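Side-chain contacts in PlaB phospholipase (Legionella pneumophila, PDB 6ZTI), which hydrolyses phospholipids as an alpha/beta hydrolase associated with virulence, its activity being controlled by NAD(H)-mediated assembly into tetramers: residues B[17-22]-B[82-87]; B[38-43]-B[53-58]; B[46-51]-B[294-299]; B[86-89]-B[93-96]; B[104-109]-B[124-129]. All blocks are in the same frame, centred on the assembly; numbering follows the deposited sequence. Where two conformers were deposited one is given.

Interaction 1. Residues B[17-22]-B[82-87]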
# COMPACT_ATOMS: atom_id res chain seq x y z
N ILE B 17 -12.49 47.83 7.69
CA ILE B 17 -13.22 46.62 8.07
C ILE B 17 -12.20 45.63 8.61
O ILE B 17 -11.08 45.54 8.10
CB ILE B 17 -13.98 46.02 6.88
CG1 ILE B 17 -15.03 47.00 6.36
CG2 ILE B 17 -14.60 44.67 7.25
CD1 ILE B 17 -15.52 46.66 4.96
N VAL B 18 -12.59 44.88 9.64
CA VAL B 18 -11.76 43.81 10.19
C VAL B 18 -12.51 42.50 10.01
O VAL B 18 -13.71 42.43 10.29
CB VAL B 18 -11.41 44.04 11.67
CG1 VAL B 18 -10.60 42.85 12.22
CG2 VAL B 18 -10.62 45.31 11.83
N ILE B 19 -11.81 41.48 9.52
CA ILE B 19 -12.35 40.14 9.36
C ILE B 19 -11.42 39.18 10.09
O ILE B 19 -10.23 39.10 9.77
CB ILE B 19 -12.50 39.73 7.89
CG1 ILE B 19 -13.39 40.72 7.13
CG2 ILE B 19 -13.08 38.33 7.79
CD1 ILE B 19 -13.42 40.48 5.63
N PHE B 20 -11.96 38.44 11.05
CA PHE B 20 -11.21 37.40 11.75
C PHE B 20 -11.31 36.08 11.00
O PHE B 20 -12.36 35.76 10.43
CB PHE B 20 -11.74 37.24 13.17
CG PHE B 20 -11.37 38.37 14.09
CD1 PHE B 20 -12.15 39.51 14.15
CD2 PHE B 20 -10.22 38.29 14.88
CE1 PHE B 20 -11.80 40.56 14.98
CE2 PHE B 20 -9.87 39.33 15.70
CZ PHE B 20 -10.66 40.47 15.76
N VAL B 21 -10.22 35.31 11.00
CA VAL B 21 -10.15 34.04 10.28
C VAL B 21 -9.39 33.03 11.12
O VAL B 21 -8.23 33.25 11.47
CB VAL B 21 -9.48 34.19 8.90
CG1 VAL B 21 -9.49 32.87 8.14
CG2 VAL B 21 -10.15 35.26 8.10
N HIS B 22 -10.03 31.89 11.41
CA HIS B 22 -9.54 30.98 12.43
C HIS B 22 -8.62 29.90 11.84
O HIS B 22 -8.22 29.95 10.68
CB HIS B 22 -10.72 30.38 13.19
CG HIS B 22 -11.69 29.63 12.32
ND1 HIS B 22 -11.44 28.36 11.85
CD2 HIS B 22 -12.91 29.97 11.86
CE1 HIS B 22 -12.46 27.95 11.13
NE2 HIS B 22 -13.38 28.91 11.12
N ASP B 82 -20.67 38.23 -0.67
CA ASP B 82 -22.03 38.07 -0.16
C ASP B 82 -22.34 39.08 0.95
O ASP B 82 -23.49 39.50 1.08
CB ASP B 82 -22.25 36.65 0.35
CG ASP B 82 -22.53 35.65 -0.76
OD1 ASP B 82 -22.66 36.06 -1.94
OD2 ASP B 82 -22.62 34.44 -0.46
N GLU B 83 -21.34 39.47 1.74
CA GLU B 83 -21.59 40.26 2.94
C GLU B 83 -21.15 41.71 2.85
O GLU B 83 -21.81 42.56 3.45
CB GLU B 83 -20.90 39.62 4.15
CG GLU B 83 -21.62 38.39 4.68
CD GLU B 83 -22.91 38.73 5.42
OE1 GLU B 83 -23.21 39.93 5.60
OE2 GLU B 83 -23.62 37.78 5.82
N ILE B 84 -20.06 42.03 2.14
CA ILE B 84 -19.57 43.41 2.16
C ILE B 84 -19.26 43.99 0.79
O ILE B 84 -18.54 44.99 0.68
CB ILE B 84 -18.33 43.51 3.07
CG1 ILE B 84 -17.17 42.69 2.52
CG2 ILE B 84 -18.68 43.05 4.50
CD1 ILE B 84 -15.88 42.95 3.24
N ALA B 85 -19.85 43.41 -0.27
CA ALA B 85 -19.63 43.94 -1.62
C ALA B 85 -19.96 45.43 -1.68
O ALA B 85 -19.19 46.23 -2.23
CB ALA B 85 -20.47 43.16 -2.63
N ASP B 86 -21.12 45.82 -1.14
CA ASP B 86 -21.50 47.23 -1.15
C ASP B 86 -20.46 48.09 -0.44
O ASP B 86 -20.08 49.16 -0.93
CB ASP B 86 -22.89 47.40 -0.52
CG ASP B 86 -22.96 46.87 0.92
OD1 ASP B 86 -22.11 46.03 1.31
OD2 ASP B 86 -23.87 47.31 1.66
N LYS B 87 -19.99 47.65 0.73
CA LYS B 87 -19.02 48.43 1.49
C LYS B 87 -17.70 48.56 0.73
O LYS B 87 -17.04 49.61 0.79
CB LYS B 87 -18.78 47.78 2.86
CG LYS B 87 -20.04 47.59 3.65
CD LYS B 87 -19.74 47.10 5.05
CE LYS B 87 -20.98 47.28 5.94
NZ LYS B 87 -20.87 46.51 7.22
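On one face of the parallel sheet of this alpha/beta hydrolase, helix 69-89 packs over strand 16-21 through Ile-17, Ile-19, Ile-84 and Lys-87. The short segments run nearly antiparallel, at 165° between their N-to-C directions, and their axes come within 11.8 Å, a spacing bridged by side chains. Ile-17 and Ile-84 reach toward each other tip to tip, with Ile-17 CD1 4.1 Å from Ile-84 CD1. The same Ile-84 methyl also meets the next inward-facing residue of the strand, Ile-19, at 4.2 Å between the two CD1 atoms. Ile-84 makes this double contact with CG1 held between its backbone N and carbonyl carbon (chi1 64°) and CD1 extended beyond, so that one methyl serves two strand residues.

All three isoleucines are buried, and the two segments together hide 148 Å² from solvent. Towards one end of the seam the second subunit takes part: its Ile-470 packs on both Ile-19 and Glu-83, while Asp-82 OD2 forms salt bridges to Arg-469 and Arg-465 of that chain. Lys-87 divides its roles along its length. Its extended chain carries NZ away to hydrogen bonds with Asn-54 OD1 and Tyr-56 OH on the neighbouring strand region, whereas its base stays apolar, with Lys-87 CB lying 4.0 Å from Ile-17 CD1.

Interaction 2. Residues B[38-43]-B[53-58]; sequences WLENQS and GNIYLG
Ile-55 sends CG1 to the side away from its carbonyl carbon (chi1 -60°) and continues extended through chi2 at 172°, which projects CD1 straight at the backbone between Leu-39 and Glu-40. The contact belongs to a beta-alpha-beta crossover: strand 16-21, helix 35-44, strand 55-60. A single methyl makes the direct touch. Ile-55 CD1 lies 3.5 Å from Glu-40 N and 3.6 Å from Glu-40 CA, and side-chain carbon flanks it as well, with Glu-40 CB at 3.9 Å and Leu-39 CB at 4.1 Å from that CD1. It therefore rests on the helix backbone itself, between the bases of two consecutive side chains, at a CA-CA separation of 7.3 Å between Glu-40 and Ile-55.

Phe-20 of strand 16-21 packs on both Leu-39 and Ile-55, closing the unit from its first strand. Leu-474 of the second subunit covers Glu-40 and Ile-55 from outside the chain, and Leu-57 and Gly-58 pair antiparallel with a strand of that subunit, which extends the sheet into the partner chain.

Glu-40 adds a polar link. With CG opposite its backbone N (chi1 -164°), its extended chain carries the carboxylate past the methyl to a water that bridges the segments: this water donates to Glu-40 OE2 at 2.8 Å and accepts from Gly-53 N at 3.0 Å.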
# COMPACT_ATOMS: atom_id res chain seq x y z
N TRP B 38 -13.08 43.56 21.94
CA TRP B 38 -12.13 44.56 22.42
C TRP B 38 -11.76 45.55 21.33
O TRP B 38 -11.66 46.76 21.59
CB TRP B 38 -10.89 43.87 22.97
CG TRP B 38 -9.90 44.83 23.60
CD1 TRP B 38 -10.00 45.41 24.82
CD2 TRP B 38 -8.67 45.30 23.02
NE1 TRP B 38 -8.91 46.22 25.05
CE2 TRP B 38 -8.08 46.17 23.96
CE3 TRP B 38 -8.02 45.08 21.81
CZ2 TRP B 38 -6.88 46.81 23.72
CZ3 TRP B 38 -6.82 45.71 21.58
CH2 TRP B 38 -6.26 46.57 22.53
N LEU B 39 -11.54 45.07 20.10
CA LEU B 39 -11.26 45.97 18.98
C LEU B 39 -12.42 46.93 18.76
O LEU B 39 -12.22 48.09 18.39
CB LEU B 39 -10.98 45.19 17.70
CG LEU B 39 -9.66 44.43 17.60
CD1 LEU B 39 -9.58 43.73 16.26
CD2 LEU B 39 -8.48 45.35 17.78
N GLU B 40 -13.65 46.45 18.96
CA GLU B 40 -14.81 47.31 18.83
C GLU B 40 -14.72 48.49 19.80
O GLU B 40 -15.00 49.63 19.43
CB GLU B 40 -16.08 46.51 19.09
CG GLU B 40 -17.36 47.17 18.62
CD GLU B 40 -18.58 46.36 19.00
OE1 GLU B 40 -18.75 46.05 20.20
OE2 GLU B 40 -19.37 46.01 18.09
N ASN B 41 -14.30 48.23 21.04
CA ASN B 41 -14.23 49.31 22.02
C ASN B 41 -13.05 50.23 21.75
O ASN B 41 -13.14 51.44 22.00
CB ASN B 41 -14.17 48.73 23.43
CG ASN B 41 -15.44 47.99 23.82
OD1 ASN B 41 -16.06 47.32 22.99
ND2 ASN B 41 -15.84 48.11 25.08
N GLN B 42 -11.95 49.69 21.23
CA GLN B 42 -10.82 50.54 20.87
C GLN B 42 -11.16 51.50 19.74
O GLN B 42 -10.61 52.60 19.67
CB GLN B 42 -9.61 49.68 20.50
CG GLN B 42 -9.08 48.85 21.66
CD GLN B 42 -8.63 49.71 22.81
OE1 GLN B 42 -7.64 50.44 22.71
NE2 GLN B 42 -9.36 49.65 23.93
N SER B 43 -12.06 51.10 18.84
CA SER B 43 -12.56 52.02 17.82
C SER B 43 -13.43 53.11 18.44
O SER B 43 -13.30 54.29 18.09
CB SER B 43 -13.33 51.25 16.75
OG SER B 43 -13.74 52.11 15.69
N GLY B 53 -20.34 47.59 13.56
CA GLY B 53 -20.80 46.63 12.59
C GLY B 53 -19.83 46.31 11.48
O GLY B 53 -20.19 45.57 10.56
N ASN B 54 -18.60 46.84 11.53
CA ASN B 54 -17.60 46.55 10.51
C ASN B 54 -16.49 45.62 11.02
O ASN B 54 -15.41 45.57 10.43
CB ASN B 54 -17.00 47.85 9.97
CG ASN B 54 -17.76 48.37 8.76
OD1 ASN B 54 -18.56 47.65 8.15
ND2 ASN B 54 -17.52 49.62 8.41
N ILE B 55 -16.75 44.88 12.09
CA ILE B 55 -15.89 43.79 12.53
C ILE B 55 -16.63 42.49 12.28
O ILE B 55 -17.77 42.32 12.74
CB ILE B 55 -15.50 43.93 14.01
CG1 ILE B 55 -14.75 45.25 14.22
CG2 ILE B 55 -14.66 42.73 14.45
CD1 ILE B 55 -14.47 45.59 15.68
N TYR B 56 -15.99 41.58 11.54
CA TYR B 56 -16.61 40.35 11.07
C TYR B 56 -15.87 39.14 11.60
O TYR B 56 -14.64 39.10 11.63
CB TYR B 56 -16.65 40.30 9.55
CG TYR B 56 -17.67 41.23 8.95
CD1 TYR B 56 -17.40 42.58 8.80
CD2 TYR B 56 -18.91 40.76 8.55
CE1 TYR B 56 -18.35 43.44 8.25
CE2 TYR B 56 -19.86 41.62 8.00
CZ TYR B 56 -19.57 42.95 7.86
OH TYR B 56 -20.51 43.81 7.32
N LEU B 57 -16.64 38.14 12.00
CA LEU B 57 -16.10 36.84 12.37
C LEU B 57 -16.20 35.92 11.16
O LEU B 57 -17.30 35.69 10.64
CB LEU B 57 -16.84 36.28 13.58
CG LEU B 57 -16.87 37.15 14.82
CD1 LEU B 57 -17.46 36.35 15.98
CD2 LEU B 57 -15.49 37.68 15.17
N GLY B 58 -15.05 35.43 10.69
CA GLY B 58 -15.05 34.39 9.68
C GLY B 58 -15.29 33.03 10.31
O GLY B 58 -14.91 32.77 11.45
O HOH W 1 -18.31 46.55 15.53

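Interaction 3. Residues B[46-51]-B[294-299]; sequences GKLDIQ and CLQVKS
Leu-48 lays its branched end across Leu-295 and the stem of Gln-296, meeting each at about a right angle. It stands in the loop that follows a Schellman motif, in which Gly-46, the C-prime residue with positive phi, ends helix 35-44 through bonds from Gly-46 N to Ser-43 O and from Lys-47 N to Gln-42 O. Both methyls of Leu-48 are used: CD2 approaches Leu-295 CB at 4.0 Å and Gln-296 CG at 4.1 Å, while Leu-48 CD1 comes within 4.0 Å of Leu-295 CD1. Leu-295 also packs on Ile-127 of strand 123-129, so this one helix residue touches both the loop and the sheet.

The loop is also braced from behind, since Ser-43 OG is hydrogen-bonded to both Leu-48 O and Ile-50 O. Gln-296 supplies the polar half of the contact. Its chain, extended beyond CG, brings the amide up to the loop backbone, and Gln-296 NE2 donates to Lys-47 O at 3.0 Å along a nearly straight path of 168°. The oxygen lies in the amide plane of Gln-296, but seen from the acceptor the nitrogen NE2 is tilted 22° from the carbonyl plane, with a C=O...N angle of 137°.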
# COMPACT_ATOMS: atom_id res chain seq x y z
N GLY B 46 -11.54 56.00 19.71
CA GLY B 46 -10.75 56.77 18.78
C GLY B 46 -9.38 56.22 18.47
O GLY B 46 -8.55 56.94 17.90
N LYS B 47 -9.11 54.96 18.83
CA LYS B 47 -7.83 54.35 18.50
C LYS B 47 -7.84 53.68 17.13
O LYS B 47 -6.77 53.49 16.54
CB LYS B 47 -7.44 53.32 19.57
CG LYS B 47 -7.54 53.85 21.01
CD LYS B 47 -6.68 55.08 21.22
CE LYS B 47 -6.86 55.66 22.62
NZ LYS B 47 -6.28 54.78 23.68
N LEU B 48 -9.02 53.34 16.62
CA LEU B 48 -9.18 52.76 15.29
C LEU B 48 -10.35 53.44 14.60
O LEU B 48 -11.18 54.09 15.24
CB LEU B 48 -9.41 51.25 15.36
CG LEU B 48 -8.28 50.41 15.96
CD1 LEU B 48 -8.72 48.96 16.13
CD2 LEU B 48 -7.03 50.49 15.08
N ASP B 49 -10.41 53.29 13.28
CA ASP B 49 -11.47 53.90 12.47
C ASP B 49 -12.37 52.79 11.92
O ASP B 49 -12.45 52.57 10.71
CB ASP B 49 -10.86 54.73 11.33
CG ASP B 49 -11.83 55.77 10.78
OD1 ASP B 49 -12.85 56.06 11.45
OD2 ASP B 49 -11.59 56.29 9.66
N ILE B 50 -13.06 52.10 12.82
CA ILE B 50 -13.90 50.96 12.48
C ILE B 50 -15.31 51.31 12.92
O ILE B 50 -15.58 51.43 14.12
CB ILE B 50 -13.45 49.67 13.16
CG1 ILE B 50 -11.94 49.47 13.03
CG2 ILE B 50 -14.21 48.49 12.57
CD1 ILE B 50 -11.43 48.30 13.83
N GLN B 51 -16.22 51.45 11.96
CA GLN B 51 -17.59 51.76 12.31
C GLN B 51 -18.21 50.57 13.04
O GLN B 51 -17.76 49.42 12.91
CB GLN B 51 -18.40 52.11 11.05
CG GLN B 51 -17.67 53.10 10.13
CD GLN B 51 -18.53 53.61 8.99
OE1 GLN B 51 -19.29 52.85 8.38
NE2 GLN B 51 -18.41 54.90 8.68
N CYS B 294 -0.21 47.22 14.48
CA CYS B 294 -0.20 46.79 13.08
C CYS B 294 -1.35 47.42 12.31
O CYS B 294 -1.17 47.94 11.21
CB CYS B 294 -0.26 45.26 13.00
SG CYS B 294 1.23 44.38 13.63
N LEU B 295 -2.55 47.40 12.90
CA LEU B 295 -3.72 47.99 12.26
C LEU B 295 -3.57 49.49 12.05
O LEU B 295 -4.26 50.06 11.20
CB LEU B 295 -4.97 47.74 13.10
CG LEU B 295 -5.50 46.30 13.12
CD1 LEU B 295 -6.65 46.18 14.11
CD2 LEU B 295 -5.96 45.88 11.72
N GLN B 296 -2.70 50.15 12.82
CA GLN B 296 -2.51 51.58 12.69
C GLN B 296 -1.48 51.95 11.63
O GLN B 296 -1.38 53.12 11.26
CB GLN B 296 -2.13 52.16 14.06
CG GLN B 296 -3.31 52.16 15.05
CD GLN B 296 -2.93 52.41 16.50
OE1 GLN B 296 -1.79 52.20 16.91
NE2 GLN B 296 -3.90 52.85 17.29
N VAL B 297 -0.74 50.97 11.09
CA VAL B 297 0.19 51.27 10.01
C VAL B 297 -0.57 51.81 8.81
O VAL B 297 -1.58 51.23 8.37
CB VAL B 297 1.00 50.02 9.65
CG1 VAL B 297 1.75 50.25 8.35
CG2 VAL B 297 1.96 49.70 10.77
N LYS B 298 -0.08 52.92 8.25
CA LYS B 298 -0.71 53.54 7.10
C LYS B 298 0.29 53.95 6.02
O LYS B 298 -0.10 54.62 5.06
CB LYS B 298 -1.53 54.77 7.54
CG LYS B 298 -2.77 54.42 8.35
CD LYS B 298 -3.64 55.64 8.58
CE LYS B 298 -4.92 55.28 9.32
NZ LYS B 298 -5.87 56.43 9.40
N SER B 299 1.55 53.55 6.15
CA SER B 299 2.57 54.04 5.23
C SER B 299 3.78 53.12 5.29
O SER B 299 3.94 52.33 6.22
CB SER B 299 3.01 55.45 5.59
OG SER B 299 3.69 55.41 6.85

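Interaction 4. Residues B[86-89]-B[93-96]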
# COMPACT_ATOMS: atom_id res chain seq x y z
N ASP B 86 -21.12 45.82 -1.14
CA ASP B 86 -21.50 47.23 -1.15
C ASP B 86 -20.46 48.09 -0.44
O ASP B 86 -20.08 49.16 -0.93
CB ASP B 86 -22.89 47.40 -0.52
CG ASP B 86 -22.96 46.87 0.92
OD1 ASP B 86 -22.11 46.03 1.31
OD2 ASP B 86 -23.87 47.31 1.66
N LYS B 87 -19.99 47.65 0.73
CA LYS B 87 -19.02 48.43 1.49
C LYS B 87 -17.70 48.56 0.73
O LYS B 87 -17.04 49.61 0.79
CB LYS B 87 -18.78 47.78 2.86
CG LYS B 87 -20.04 47.59 3.65
CD LYS B 87 -19.74 47.10 5.05
CE LYS B 87 -20.98 47.28 5.94
NZ LYS B 87 -20.87 46.51 7.22
N LEU B 88 -17.30 47.51 0.02
CA LEU B 88 -16.07 47.58 -0.77
C LEU B 88 -16.24 48.51 -1.97
O LEU B 88 -15.33 49.27 -2.30
CB LEU B 88 -15.65 46.18 -1.20
CG LEU B 88 -15.27 45.20 -0.08
CD1 LEU B 88 -15.00 43.81 -0.61
CD2 LEU B 88 -14.05 45.69 0.71
N ARG B 89 -17.40 48.46 -2.64
CA ARG B 89 -17.63 49.37 -3.75
C ARG B 89 -17.46 50.82 -3.32
O ARG B 89 -16.95 51.65 -4.07
CB ARG B 89 -19.02 49.16 -4.35
CG ARG B 89 -19.04 48.33 -5.62
CD ARG B 89 -20.41 48.38 -6.31
NE ARG B 89 -21.48 47.86 -5.46
CZ ARG B 89 -21.73 46.57 -5.27
NH1 ARG B 89 -20.98 45.64 -5.85
NH2 ARG B 89 -22.73 46.19 -4.48
N ARG B 93 -11.85 49.14 2.71
CA ARG B 93 -10.91 48.02 2.61
C ARG B 93 -10.89 47.30 3.95
O ARG B 93 -11.30 47.85 4.98
CB ARG B 93 -9.50 48.49 2.24
CG ARG B 93 -9.37 49.03 0.81
CD ARG B 93 -8.25 48.33 0.02
NE ARG B 93 -6.91 48.77 0.40
CZ ARG B 93 -5.78 48.24 -0.07
NH1 ARG B 93 -5.82 47.23 -0.93
NH2 ARG B 93 -4.60 48.70 0.33
N PHE B 94 -10.42 46.05 3.93
CA PHE B 94 -10.46 45.26 5.15
C PHE B 94 -9.08 44.75 5.56
O PHE B 94 -8.18 44.54 4.74
CB PHE B 94 -11.47 44.09 5.04
CG PHE B 94 -11.21 43.10 3.94
CD1 PHE B 94 -10.34 42.05 4.12
CD2 PHE B 94 -11.94 43.16 2.76
CE1 PHE B 94 -10.14 41.11 3.12
CE2 PHE B 94 -11.75 42.23 1.76
CZ PHE B 94 -10.84 41.20 1.95
N ALA B 95 -8.94 44.60 6.87
CA ALA B 95 -7.82 43.90 7.48
C ALA B 95 -8.27 42.51 7.89
O ALA B 95 -9.36 42.36 8.46
CB ALA B 95 -7.30 44.68 8.68
N CYS B 96 -7.46 41.50 7.58
CA CYS B 96 -7.68 40.14 8.03
C CYS B 96 -6.77 39.87 9.21
O CYS B 96 -5.56 40.11 9.13
CB CYS B 96 -7.40 39.11 6.94
SG CYS B 96 -8.73 38.91 5.77
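Leu-88 reaches Arg-93 and Phe-94 with just one of its branches. Its CB leaves helix 69-89 at an angle to the strand and makes no close approach; CG, turned away from the carbonyl carbon of Leu-88 (chi1 -64°), bends the chain toward the strand. The branch to CD2 completes the reach: Leu-88 CD2 stands 3.9 Å from Phe-94 CD2 and 4.3 Å from Arg-93 CA, so it touches both the aromatic ring and the backbone of the first strand residue. Relative to the ring, this methyl lies in plane at the edge and not over a face. Phe-94 meets it with CG between its own backbone N and carbonyl carbon (chi1 59°), and the two side chains pass each other at a slant.

The helix and the strand are separated by only three residues, and the CA atoms of Leu-88 and Arg-93 are 6.2 Å apart; the contact closes the short link by which the chain returns to the sheet from helix 69-89. Beside Leu-88 lie Val-80 of the same helix and Pro-122. The Phe-94 ring is wedged between helix and sheet, touching Val-80 and Ile-84 of helix 69-89, Ile-17 and Ile-19 of strand 16-21 and Leu-123 of strand 123-129.

Interaction 5. Residues B[104-109]-B[124-129]; sequences PIVRKW and SHLIML
The axes of segments 104-109 and 124-129 approach to 10.0 Å, and the helix runs roughly counter to the strand, at 149° between their N-to-C directions; the CA atoms nearest across the gap, Val-106 and Leu-126, are 8.3 Å apart. These two residues fill the centre of the space tip to tip, with Val-106 CG1 3.9 Å from Leu-126 CD1. The other Leu-126 branch serves the next helix residue: CD2 lies 4.1 Å from Arg-107 CG, the two side chains crossing at about a right angle. With CG opposite the backbone N (chi1 175°), the fork of Leu-126 lies toward the helix and its two methyls meet neighbouring positions.

Helix 102-114 is the connection of the beta-alpha-beta unit formed with strands 93-99 and 123-129. In alpha/beta hydrolases a strand-turn-helix of this kind typically carries the nucleophile elbow, so the turn before this helix is probably its place here, and the contact anchors the helix on the strand that follows it. Thr-98 of strand 93-99 touches both Val-106 and Met-128.

Beyond Leu-126, Met-128 crosses the aliphatic part of Arg-107, with Met-128 SD 4.2 Å from Arg-107 CD. The buried guanidinium finds its polar partners elsewhere: NH2 bonds to Asn-177 OD1, NE bonds to Asn-133 OD1, and Trp-180 makes a cation-pi contact. The Arg-107 chain bends at chi3 (-63°) on the way to these partners.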
# COMPACT_ATOMS: atom_id res chain seq x y z
N PRO B 104 -2.22 30.93 5.72
CA PRO B 104 -2.10 30.28 4.41
C PRO B 104 -3.33 30.41 3.53
O PRO B 104 -3.20 30.50 2.31
CB PRO B 104 -1.85 28.82 4.79
CG PRO B 104 -1.11 28.89 6.07
CD PRO B 104 -1.67 30.10 6.80
N ILE B 105 -4.52 30.43 4.12
CA ILE B 105 -5.75 30.44 3.33
C ILE B 105 -5.95 31.81 2.68
O ILE B 105 -6.23 31.91 1.48
CB ILE B 105 -6.95 30.05 4.22
CG1 ILE B 105 -7.00 28.53 4.38
CG2 ILE B 105 -8.27 30.55 3.64
CD1 ILE B 105 -7.80 28.05 5.58
N VAL B 106 -5.79 32.88 3.46
CA VAL B 106 -5.89 34.22 2.90
C VAL B 106 -4.79 34.46 1.87
O VAL B 106 -5.00 35.17 0.89
CB VAL B 106 -5.88 35.27 4.02
CG1 VAL B 106 -5.81 36.68 3.45
CG2 VAL B 106 -7.14 35.11 4.87
N ARG B 107 -3.60 33.87 2.07
CA ARG B 107 -2.53 34.03 1.10
C ARG B 107 -2.84 33.30 -0.20
O ARG B 107 -2.44 33.75 -1.28
CB ARG B 107 -1.21 33.54 1.66
CG ARG B 107 -0.65 34.41 2.82
CD ARG B 107 0.82 34.20 2.97
NE ARG B 107 1.18 32.83 3.33
CZ ARG B 107 1.91 32.00 2.59
NH1 ARG B 107 2.39 32.35 1.40
NH2 ARG B 107 2.16 30.79 3.06
N LYS B 108 -3.51 32.15 -0.12
CA LYS B 108 -3.97 31.45 -1.32
C LYS B 108 -5.06 32.25 -2.03
O LYS B 108 -5.09 32.32 -3.27
CB LYS B 108 -4.47 30.06 -0.93
CG LYS B 108 -5.03 29.25 -2.08
CD LYS B 108 -4.00 28.89 -3.13
CE LYS B 108 -4.62 28.00 -4.21
NZ LYS B 108 -3.71 27.77 -5.34
N TRP B 109 -5.97 32.85 -1.26
CA TRP B 109 -6.99 33.71 -1.85
C TRP B 109 -6.36 34.89 -2.59
O TRP B 109 -6.72 35.17 -3.74
CB TRP B 109 -7.93 34.21 -0.75
CG TRP B 109 -8.81 35.33 -1.21
CD1 TRP B 109 -9.93 35.24 -1.99
CD2 TRP B 109 -8.63 36.72 -0.93
NE1 TRP B 109 -10.45 36.49 -2.22
CE2 TRP B 109 -9.68 37.42 -1.58
CE3 TRP B 109 -7.69 37.45 -0.21
CZ2 TRP B 109 -9.80 38.80 -1.52
CZ3 TRP B 109 -7.82 38.83 -0.14
CH2 TRP B 109 -8.87 39.49 -0.79
N SER B 124 -6.23 45.54 3.04
CA SER B 124 -5.24 46.56 3.38
C SER B 124 -4.21 46.08 4.38
O SER B 124 -3.07 46.57 4.35
CB SER B 124 -5.93 47.80 3.95
OG SER B 124 -6.47 47.52 5.24
N HIS B 125 -4.58 45.16 5.28
CA HIS B 125 -3.69 44.63 6.30
C HIS B 125 -3.91 43.13 6.41
O HIS B 125 -5.05 42.65 6.40
CB HIS B 125 -3.92 45.27 7.68
CG HIS B 125 -3.69 46.75 7.73
ND1 HIS B 125 -4.50 47.66 7.09
CD2 HIS B 125 -2.74 47.48 8.37
CE1 HIS B 125 -4.06 48.88 7.32
NE2 HIS B 125 -3.00 48.80 8.09
N LEU B 126 -2.81 42.39 6.52
CA LEU B 126 -2.84 40.95 6.77
C LEU B 126 -2.01 40.71 8.02
O LEU B 126 -0.79 40.88 8.01
CB LEU B 126 -2.30 40.16 5.58
CG LEU B 126 -2.18 38.65 5.81
CD1 LEU B 126 -3.49 38.06 6.32
CD2 LEU B 126 -1.74 37.94 4.54
N ILE B 127 -2.69 40.35 9.11
CA ILE B 127 -2.07 40.10 10.40
C ILE B 127 -2.24 38.62 10.69
O ILE B 127 -3.33 38.17 11.04
CB ILE B 127 -2.69 40.97 11.51
CG1 ILE B 127 -2.62 42.44 11.12
CG2 ILE B 127 -1.97 40.71 12.84
CD1 ILE B 127 -3.39 43.37 12.04
N MET B 128 -1.16 37.86 10.52
CA MET B 128 -1.17 36.41 10.69
C MET B 128 -0.63 36.06 12.07
O MET B 128 0.50 36.42 12.40
CB MET B 128 -0.30 35.75 9.61
CG MET B 128 -0.93 35.76 8.23
SD MET B 128 0.27 35.24 6.99
CE MET B 128 1.20 36.76 6.81
N LEU B 129 -1.44 35.34 12.86
CA LEU B 129 -1.06 34.88 14.18
C LEU B 129 -0.70 33.40 14.11
O LEU B 129 -1.54 32.57 13.71
CB LEU B 129 -2.19 35.11 15.19
CG LEU B 129 -2.83 36.50 15.23
CD1 LEU B 129 -4.02 36.57 16.21
CD2 LEU B 129 -1.80 37.56 15.59

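In the fold
From the N terminus, strand 16-21 opens interaction 1, which closes at helix 69-89. Within that span interaction 2 closes a much shorter loop, joining helix 35-44 to strand 55-60. Interaction 4 starts on the helix where interaction 1 ends and closes at once on strand 93-99; interaction 5 follows in series, from helix 102-114 to strand 123-129. Interaction 3 is the long-range one: beginning at 46-51 and closing only at 294-299, it crosses interactions 1 and 2 and spans interactions 4 and 5. Strands 55-60, 16-21, 93-99 and 123-129 are successive neighbours in one sheet. Val-297 O and His-125 NE2 join interactions 3 and 5.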